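Side-chain contacts in globin protein (Ramazzottius varieornatus, PDB 5ZIQ), which is a globin that binds a hexacoordinated heme and probably binds or carries oxygen, its physiological role being uncertain: residues Lys155-Ile158 with Ser159-Glu163; Glu124-Phe127 with Glu128-Glu131. All coordinates share one frame; numbering follows the deposited sequence. Where two conformers were deposited one is given.

Contact 1: residues Lys155-Ile158 with Ser159-Glu163; sequences KIWI and SWTTE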
ATOM      1  N   LYS A 155      -4.378   9.430  -5.652  1.00  8.55           N
ATOM      2  CA  LYS A 155      -4.123   8.788  -6.944  1.00  9.47           C
ATOM      3  C   LYS A 155      -2.715   9.176  -7.427  1.00  8.90           C
ATOM      4  O   LYS A 155      -1.979   8.305  -7.900  1.00 10.01           O
ATOM      5  CB  LYS A 155      -5.211   9.154  -7.944  1.00 10.43           C
ATOM      6  CG  LYS A 155      -6.503   8.369  -7.729  1.00 14.53           C
ATOM      7  CD  LYS A 155      -7.565   8.857  -8.699  1.00 19.64           C
ATOM      8  CE  LYS A 155      -8.853   8.050  -8.561  1.00 24.33           C
ATOM      9  NZ  LYS A 155      -9.943   8.589  -9.419  1.00 31.01           N
ATOM     10  N   ILE A 156      -2.327  10.449  -7.253  1.00  8.64           N
ATOM     11  CA  ILE A 156      -0.994  10.894  -7.677  1.00  7.75           C
ATOM     12  C   ILE A 156       0.093  10.204  -6.857  1.00  7.76           C
ATOM     13  O   ILE A 156       1.090   9.671  -7.392  1.00  8.49           O
ATOM     14  CB  ILE A 156      -0.832  12.426  -7.497  1.00  7.66           C
ATOM     15  CG1 ILE A 156      -1.794  13.173  -8.442  1.00  8.54           C
ATOM     16  CG2 ILE A 156       0.628  12.851  -7.733  1.00  8.62           C
ATOM     17  CD1 ILE A 156      -1.923  14.669  -8.152  1.00 10.48           C
ATOM     18  N   TRP A 157      -0.088  10.234  -5.542  1.00  7.05           N
ATOM     19  CA  TRP A 157       0.947   9.739  -4.646  1.00  8.23           C
ATOM     20  C   TRP A 157       1.050   8.212  -4.711  1.00  7.85           C
ATOM     21  O   TRP A 157       2.155   7.663  -4.777  1.00  8.28           O
ATOM     22  CB  TRP A 157       0.673  10.241  -3.222  1.00  8.65           C
ATOM     23  CG  TRP A 157       1.635   9.705  -2.195  1.00  9.39           C
ATOM     24  CD1 TRP A 157       2.889  10.163  -1.921  1.00 10.17           C
ATOM     25  CD2 TRP A 157       1.389   8.627  -1.309  1.00 10.03           C
ATOM     26  NE1 TRP A 157       3.442   9.434  -0.890  1.00 10.37           N
ATOM     27  CE2 TRP A 157       2.543   8.475  -0.498  1.00 10.34           C
ATOM     28  CE3 TRP A 157       0.296   7.762  -1.116  1.00 10.36           C
ATOM     29  CZ2 TRP A 157       2.643   7.483   0.494  1.00 12.67           C
ATOM     30  CZ3 TRP A 157       0.390   6.779  -0.122  1.00 12.89           C
ATOM     31  CH2 TRP A 157       1.567   6.644   0.660  1.00 13.44           C
ATOM     32  N   ILE A 158      -0.083   7.514  -4.705  1.00  8.57           N
ATOM     33  CA  ILE A 158      -0.028   6.041  -4.789  1.00  8.97           C
ATOM     34  C   ILE A 158       0.620   5.620  -6.111  1.00  9.33           C
ATOM     35  O   ILE A 158       1.464   4.716  -6.109  1.00 10.79           O
ATOM     36  CB  ILE A 158      -1.423   5.397  -4.609  1.00  9.14           C
ATOM     37  CG1 ILE A 158      -1.935   5.661  -3.188  1.00  9.25           C
ATOM     38  CG2 ILE A 158      -1.378   3.891  -4.882  1.00 11.36           C
ATOM     39  CD1 ILE A 158      -3.398   5.320  -2.989  1.00 10.92           C
ATOM     40  N   SER A 159       0.251   6.278  -7.213  0.50  9.65           N
ATOM     41  CA  SER A 159       0.876   5.992  -8.520  0.50  9.58           C
ATOM     42  C   SER A 159       2.393   6.173  -8.482  0.50  9.14           C
ATOM     43  O   SER A 159       3.137   5.318  -8.963  0.50 10.71           O
ATOM     44  CB  SER A 159       0.276   6.865  -9.624  0.50 10.01           C
ATOM     45  OG  SER A 159      -1.045   6.451  -9.898  0.50 11.85           O
ATOM     46  N   TRP A 160       2.837   7.268  -7.871  1.00  8.85           N
ATOM     47  CA  TRP A 160       4.260   7.573  -7.792  1.00  8.90           C
ATOM     48  C   TRP A 160       4.982   6.498  -6.965  1.00  9.65           C
ATOM     49  O   TRP A 160       6.042   5.998  -7.379  1.00 10.70           O
ATOM     50  CB  TRP A 160       4.442   8.968  -7.211  1.00  9.00           C
ATOM     51  CG  TRP A 160       5.867   9.396  -7.042  1.00 10.19           C
ATOM     52  CD1 TRP A 160       6.639  10.059  -7.964  1.00 11.18           C
ATOM     53  CD2 TRP A 160       6.682   9.216  -5.890  1.00 11.23           C
ATOM     54  NE1 TRP A 160       7.897  10.293  -7.446  1.00 11.52           N
ATOM     55  CE2 TRP A 160       7.944   9.795  -6.175  1.00 11.34           C
ATOM     56  CE3 TRP A 160       6.473   8.624  -4.630  1.00 14.18           C
ATOM     57  CZ2 TRP A 160       8.998   9.795  -5.258  1.00 13.64           C
ATOM     58  CZ3 TRP A 160       7.523   8.626  -3.716  1.00 15.40           C
ATOM     59  CH2 TRP A 160       8.771   9.204  -4.035  1.00 16.08           C
ATOM     60  N   THR A 161       4.411   6.109  -5.820  1.00  9.79           N
ATOM     61  CA  THR A 161       5.031   5.016  -5.049  1.00 10.36           C
ATOM     62  C   THR A 161       5.143   3.725  -5.853  1.00 10.72           C
ATOM     63  O   THR A 161       6.173   3.055  -5.768  1.00 12.51           O
ATOM     64  CB  THR A 161       4.331   4.704  -3.692  1.00 11.86           C
ATOM     65  OG1 THR A 161       3.018   4.152  -3.900  1.00 13.49           O
ATOM     66  CG2 THR A 161       4.242   5.951  -2.842  1.00 11.80           C
ATOM     67  N   THR A 162       4.105   3.366  -6.621  1.00 11.90           N
ATOM     68  CA  THR A 162       4.154   2.130  -7.444  1.00 13.53           C
ATOM     69  C   THR A 162       5.285   2.167  -8.454  1.00 14.18           C
ATOM     70  O   THR A 162       5.970   1.147  -8.660  1.00 15.86           O
ATOM     71  CB  THR A 162       2.831   1.915  -8.180  1.00 14.71           C
ATOM     72  OG1 THR A 162       1.835   1.684  -7.203  1.00 17.10           O
ATOM     73  CG2 THR A 162       2.868   0.687  -9.158  1.00 16.34           C
ATOM     74  N   GLU A 163       5.462   3.325  -9.090  1.00 13.74           N
ATOM     75  CA  GLU A 163       6.548   3.496 -10.037  1.00 15.85           C
ATOM     76  C   GLU A 163       7.904   3.224  -9.374  1.00 15.26           C
ATOM     77  O   GLU A 163       8.748   2.546  -9.964  1.00 15.61           O
ATOM     78  CB  GLU A 163       6.473   4.874 -10.687  1.00 17.58           C
ATOM     79  CG  GLU A 163       7.265   4.998 -11.981  1.00 26.47           C
ATOM     80  CD  GLU A 163       8.734   5.310 -11.773  1.00 31.43           C
ATOM     81  OE1 GLU A 163       9.562   4.705 -12.497  1.00 39.39           O
ATOM     82  OE2 GLU A 163       9.062   6.163 -10.911  1.00 36.19           O
TER
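Thr161 sets its methyl CG2 over one face of the Trp157 indole, one turn earlier on helix 148-170, the last helix of the globin fold. Thr161 CG2 sits toward the rim of the rings, 3.8 Å from Trp157 CE2, and makes a CH-pi contact with the five-membered ring, 21° off its normal. Trp157 reaches this position because CG stands anti to the backbone N (chi1 176°), which swings the indole forward along the helix. The Thr161 torsion (chi1 67°) splits the work of the side chain: OG1 turns back to the main chain while CG2 goes to the ring. A serine here keeps the hydroxyl but takes away CG2, which would probably open a small gap between the Trp157 indole and Tyr92 of helix 79-97. Trp160 points its indole elsewhere, against Leu105, Leu106 and Leu109 of helix 102-115, with Trp157 O near its plane at the edge. On another flank, Ile158 packs on Leu134 and Val135 of helix 127-142. Two donors grip the carbonyl of this isoleucine: Thr162 N lies 3.0 Å from Ile158 O, and Thr161 OG1 gives its hydrogen to the same Ile158 O at 2.8 Å.

Contact 2: residues Glu124-Phe127 with Glu128-Glu131; sequences ESYF and ERME. With HEM (protoporphyrin IX containing Fe), chain E.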
ATOM      1  N   GLU A 124       5.670  -8.216 -12.357  1.00 19.39           N
ATOM      2  CA  GLU A 124       5.745  -6.761 -12.104  1.00 19.75           C
ATOM      3  C   GLU A 124       4.381  -6.043 -12.216  1.00 18.20           C
ATOM      4  O   GLU A 124       4.109  -5.054 -11.506  1.00 17.96           O
ATOM      5  CB  GLU A 124       6.738  -6.123 -13.077  1.00 22.47           C
ATOM      6  CG  GLU A 124       7.094  -4.678 -12.765  1.00 24.90           C
ATOM      7  CD  GLU A 124       7.917  -4.039 -13.876  1.00 30.38           C
ATOM      8  OE1 GLU A 124       8.368  -4.754 -14.799  1.00 35.88           O
ATOM      9  OE2 GLU A 124       8.116  -2.810 -13.832  1.00 29.44           O
ATOM     10  N   SER A 125       3.533  -6.523 -13.118  1.00 18.79           N
ATOM     11  CA  SER A 125       2.236  -5.918 -13.321  1.00 18.63           C
ATOM     12  C   SER A 125       1.307  -6.048 -12.121  1.00 17.86           C
ATOM     13  O   SER A 125       0.295  -5.348 -12.052  1.00 21.42           O
ATOM     14  CB  SER A 125       1.578  -6.472 -14.590  1.00 22.03           C
ATOM     15  OG  SER A 125       1.340  -7.865 -14.457  1.00 26.09           O
ATOM     16  N   TYR A 126       1.656  -6.919 -11.166  1.00 17.63           N
ATOM     17  CA  TYR A 126       0.818  -7.102  -9.977  1.00 17.28           C
ATOM     18  C   TYR A 126       0.878  -5.932  -9.001  1.00 15.46           C
ATOM     19  O   TYR A 126      -0.072  -5.712  -8.288  1.00 17.36           O
ATOM     20  CB  TYR A 126       1.141  -8.395  -9.222  1.00 16.89           C
ATOM     21  CG  TYR A 126       0.912  -9.675 -10.005  1.00 18.81           C
ATOM     22  CD1 TYR A 126       0.115  -9.702 -11.173  1.00 19.98           C
ATOM     23  CD2 TYR A 126       1.452 -10.878  -9.545  1.00 19.68           C
ATOM     24  CE1 TYR A 126      -0.098 -10.893 -11.875  1.00 20.04           C
ATOM     25  CE2 TYR A 126       1.243 -12.069 -10.235  1.00 20.52           C
ATOM     26  CZ  TYR A 126       0.471 -12.073 -11.397  1.00 21.42           C
ATOM     27  OH  TYR A 126       0.265 -13.265 -12.073  1.00 24.13           O
ATOM     28  N   PHE A 127       1.977  -5.176  -8.954  1.00 14.94           N
ATOM     29  CA  PHE A 127       2.058  -4.101  -7.964  1.00 14.76           C
ATOM     30  C   PHE A 127       0.874  -3.130  -8.050  1.00 14.24           C
ATOM     31  O   PHE A 127       0.296  -2.753  -7.029  1.00 15.44           O
ATOM     32  CB  PHE A 127       3.356  -3.317  -8.071  1.00 13.81           C
ATOM     33  CG  PHE A 127       4.591  -4.092  -7.696  1.00 12.20           C
ATOM     34  CD1 PHE A 127       4.800  -4.565  -6.383  1.00 11.47           C
ATOM     35  CD2 PHE A 127       5.572  -4.327  -8.656  1.00 12.90           C
ATOM     36  CE1 PHE A 127       5.972  -5.250  -6.059  1.00 12.76           C
ATOM     37  CE2 PHE A 127       6.741  -5.015  -8.331  1.00 13.16           C
ATOM     38  CZ  PHE A 127       6.943  -5.470  -7.038  1.00 13.68           C
ATOM     39  N   GLU A 128       0.495  -2.756  -9.273  1.00 15.70           N
ATOM     40  CA  GLU A 128      -0.620  -1.832  -9.493  1.00 16.42           C
ATOM     41  C   GLU A 128      -1.949  -2.349  -8.901  1.00 15.47           C
ATOM     42  O   GLU A 128      -2.797  -1.559  -8.503  1.00 16.33           O
ATOM     43  CB  GLU A 128      -0.763  -1.495 -10.995  1.00 19.16           C
ATOM     44  CG  GLU A 128      -1.748  -0.373 -11.320  1.00 26.21           C
ATOM     45  CD  GLU A 128      -1.796  -0.032 -12.803  1.00 35.14           C
ATOM     46  OE1 GLU A 128      -1.393  -0.877 -13.644  1.00 41.94           O
ATOM     47  OE2 GLU A 128      -2.239   1.094 -13.134  1.00 41.14           O
ATOM     48  N   ARG A 129      -2.104  -3.666  -8.786  1.00 14.14           N
ATOM     49  CA  ARG A 129      -3.305  -4.256  -8.181  1.00 14.56           C
ATOM     50  C   ARG A 129      -3.463  -3.863  -6.718  1.00 15.04           C
ATOM     51  O   ARG A 129      -4.571  -3.775  -6.211  1.00 15.51           O
ATOM     52  CB  ARG A 129      -3.279  -5.783  -8.318  1.00 14.34           C
ATOM     53  CG  ARG A 129      -3.384  -6.256  -9.762  1.00 16.70           C
ATOM     54  CD  ARG A 129      -3.279  -7.769  -9.875  1.00 17.70           C
ATOM     55  NE  ARG A 129      -3.622  -8.190 -11.233  1.00 20.37           N
ATOM     56  CZ  ARG A 129      -3.814  -9.454 -11.604  1.00 22.66           C
ATOM     57  NH1 ARG A 129      -4.153  -9.729 -12.861  1.00 26.35           N
ATOM     58  NH2 ARG A 129      -3.692 -10.446 -10.725  1.00 24.63           N
ATOM     59  N   MET A 130      -2.354  -3.615  -6.039  1.00 14.93           N
ATOM     60  CA  MET A 130      -2.422  -3.222  -4.644  1.00 16.49           C
ATOM     61  C   MET A 130      -2.965  -1.802  -4.504  1.00 17.52           C
ATOM     62  O   MET A 130      -3.549  -1.480  -3.471  1.00 16.78           O
ATOM     63  CB  MET A 130      -1.050  -3.352  -3.984  1.00 17.13           C
ATOM     64  CG  MET A 130      -1.067  -3.307  -2.455  1.00 18.61           C
ATOM     65  SD  MET A 130      -2.034  -4.602  -1.672  1.00 18.85           S
ATOM     66  CE  MET A 130      -1.045  -6.058  -1.994  1.00 21.23           C
ATOM     67  N   GLU A 131      -2.788  -0.965  -5.534  1.00 19.01           N
ATOM     68  CA  GLU A 131      -3.296   0.431  -5.511  1.00 18.74           C
ATOM     69  C   GLU A 131      -4.783   0.540  -5.225  1.00 17.75           C
ATOM     70  O   GLU A 131      -5.174   1.281  -4.340  1.00 15.66           O
ATOM     71  CB  GLU A 131      -3.011   1.177  -6.825  1.00 19.59           C
ATOM     72  CG  GLU A 131      -1.553   1.250  -7.193  1.00 18.71           C
ATOM     73  CD  GLU A 131      -1.311   2.117  -8.408  1.00 22.23           C
ATOM     74  OE1 GLU A 131      -2.247   2.756  -8.950  1.00 27.30           O
ATOM     75  OE2 GLU A 131      -0.168   2.153  -8.833  1.00 20.84           O
TER
HETATM   76  CHA HEM E1001       6.306  -9.716   0.476  0.50 13.79           C
HETATM   77  CHB HEM E1001       2.547 -10.627  -2.418  0.50 12.58           C
HETATM   78  CHC HEM E1001       2.603  -5.889  -3.678  0.50 11.33           C
HETATM   79  CHD HEM E1001       5.027  -5.039   0.434  0.50 10.15           C
HETATM   80  C1A HEM E1001       5.343 -10.381  -0.243  0.50 12.99           C
HETATM   81  C2A HEM E1001       5.221 -11.790  -0.330  0.50 13.81           C
HETATM   82  C3A HEM E1001       4.163 -12.054  -1.146  0.50 12.82           C
HETATM   83  C4A HEM E1001       3.617 -10.816  -1.563  0.50 12.68           C
HETATM   84  CMA HEM E1001       3.645 -13.418  -1.517  0.50 13.73           C
HETATM   85  CAA HEM E1001       6.113 -12.796   0.364  0.50 16.70           C
HETATM   86  CBA HEM E1001       5.318 -13.659   1.352  0.50 20.81           C
HETATM   87  CGA HEM E1001       4.862 -12.831   2.522  0.50 25.11           C
HETATM   88  O1A HEM E1001       5.673 -12.084   3.112  0.50 28.02           O
HETATM   89  O2A HEM E1001       3.677 -12.883   2.904  0.50 27.28           O
HETATM   90  C1B HEM E1001       2.270  -9.409  -3.064  0.50 12.57           C
HETATM   91  C2B HEM E1001       1.360  -9.270  -4.141  0.50 13.60           C
HETATM   92  C3B HEM E1001       1.358  -7.956  -4.517  0.50 13.02           C
HETATM   93  C4B HEM E1001       2.300  -7.257  -3.615  0.50 11.61           C
HETATM   94  CMB HEM E1001       0.559 -10.389  -4.767  0.50 15.58           C
HETATM   95  CAB HEM E1001       0.573  -7.333  -5.592  0.50 13.99           C
HETATM   96  CBB HEM E1001      -0.720  -7.628  -5.716  0.50 15.02           C
HETATM   97  C1C HEM E1001       3.186  -5.209  -2.618  0.50  9.58           C
HETATM   98  C2C HEM E1001       3.120  -3.838  -2.363  0.50  9.32           C
HETATM   99  C3C HEM E1001       3.798  -3.607  -1.169  0.50  9.54           C
HETATM  100  C4C HEM E1001       4.281  -4.851  -0.701  0.50  9.89           C
HETATM  101  CMC HEM E1001       2.438  -2.807  -3.223  0.50  9.61           C
HETATM  102  CAC HEM E1001       4.004  -2.334  -0.455  0.50  9.59           C
HETATM  103  CBC HEM E1001       3.692  -1.169  -0.985  0.50  9.00           C
HETATM  104  C1D HEM E1001       5.611  -6.274   0.713  0.50 10.76           C
HETATM  105  C2D HEM E1001       6.626  -6.407   1.772  0.50 11.31           C
HETATM  106  C3D HEM E1001       6.982  -7.706   1.786  0.50 12.55           C
HETATM  107  C4D HEM E1001       6.188  -8.359   0.729  0.50 12.64           C
HETATM  108  CMD HEM E1001       7.150  -5.295   2.655  0.50 10.64           C
HETATM  109  CAD HEM E1001       8.003  -8.356   2.701  0.50 14.87           C
HETATM  110  CBD HEM E1001       9.300  -8.528   1.920  0.50 18.95           C
HETATM  111  CGD HEM E1001      10.369  -9.174   2.766  0.50 21.64           C
HETATM  112  O1D HEM E1001      10.235  -9.215   4.007  0.50 22.65           O
HETATM  113  O2D HEM E1001      11.391  -9.665   2.226  0.50 21.66           O
HETATM  114  NA  HEM E1001       4.380  -9.799  -1.030  0.50 12.07           N
HETATM  115  NB  HEM E1001       2.798  -8.208  -2.821  0.50 11.79           N
HETATM  116  NC  HEM E1001       3.904  -5.796  -1.610  0.50  9.82           N
HETATM  117  ND  HEM E1001       5.379  -7.465   0.118  0.50 11.92           N
HETATM  118 FE   HEM E1001       4.154  -7.828  -1.300  0.50 10.96          FE
HETATM  119  O   HOH W   1       2.486  -2.770 -11.379  1.00 18.61           O
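Tyr126 and Arg129 run side by side and point the same way, the phenol ring and the guanidinium turned only 25° from each other. Tyr126 CD1 covers one face of the guanidinium, lying 3.7 Å above its plane and off toward the rim. Seen from the tyrosine, the approach is oblique, with NH2 of Arg129 3.8 Å from CE1 of Tyr126. The arginine is extended from CG to NE, which carries its flat end out along the ring; NH2 also has a long, weak ion pair with Asp59. Phe127 meets the heme obliquely as well, its CD1 3.7 Å from the methine carbon CHC, and its ring packs edge-to-face with that of His116, an axial ligand of the iron.

In globin terms this is the corner that leads from the proximal histidine into helix 127-142, and the heme rests against its opening turn. Met130 goes to the opposite face of the porphyrin from Phe127, near His88, the other axial ligand. Met130 CG lies anti to the backbone N (chi1 -165°) and the chain then bends twice, bringing Met130 CE above the rim of pyrrole B, 3.9 Å from HEM C4B, while Met130 CB lies 3.6 Å from the heme methyl CMC.

The main chain starts with three-residue steps: Arg129 N bonds to Tyr126 O, and Met130 N to Phe127 O. Tyr126 O also comes within 3.2 Å of the vinyl carbon CAB of the heme. Just before these bonds, a water joins Glu124 and Glu128, giving a hydrogen to Glu124 O at 2.8 Å and accepting one from Glu128 N at 2.9 Å.

Overall arrangement
Both contacts are partly buried; contact 1 lies within helix 148-170, contact 2 at the loop leading into helix 127-142 and its first turn. Their centres are 11 Å apart, and they touch directly: Thr162 OG1 of contact 1 is 2.6 Å from Glu131 OE2 of contact 2, a probable hydrogen bond, and Ile158 packs on the same glutamate. Contact 1 sits inside a regular helix and turns its buried side chains to neighbouring helices, without touching the heme. Contact 2 lies at a helix start, where water and backbone bonds spanning three residues instead of four replace the regular pattern and buried side chains meet the cofactor. Ser159 and Glu128 mark the exposed side of each.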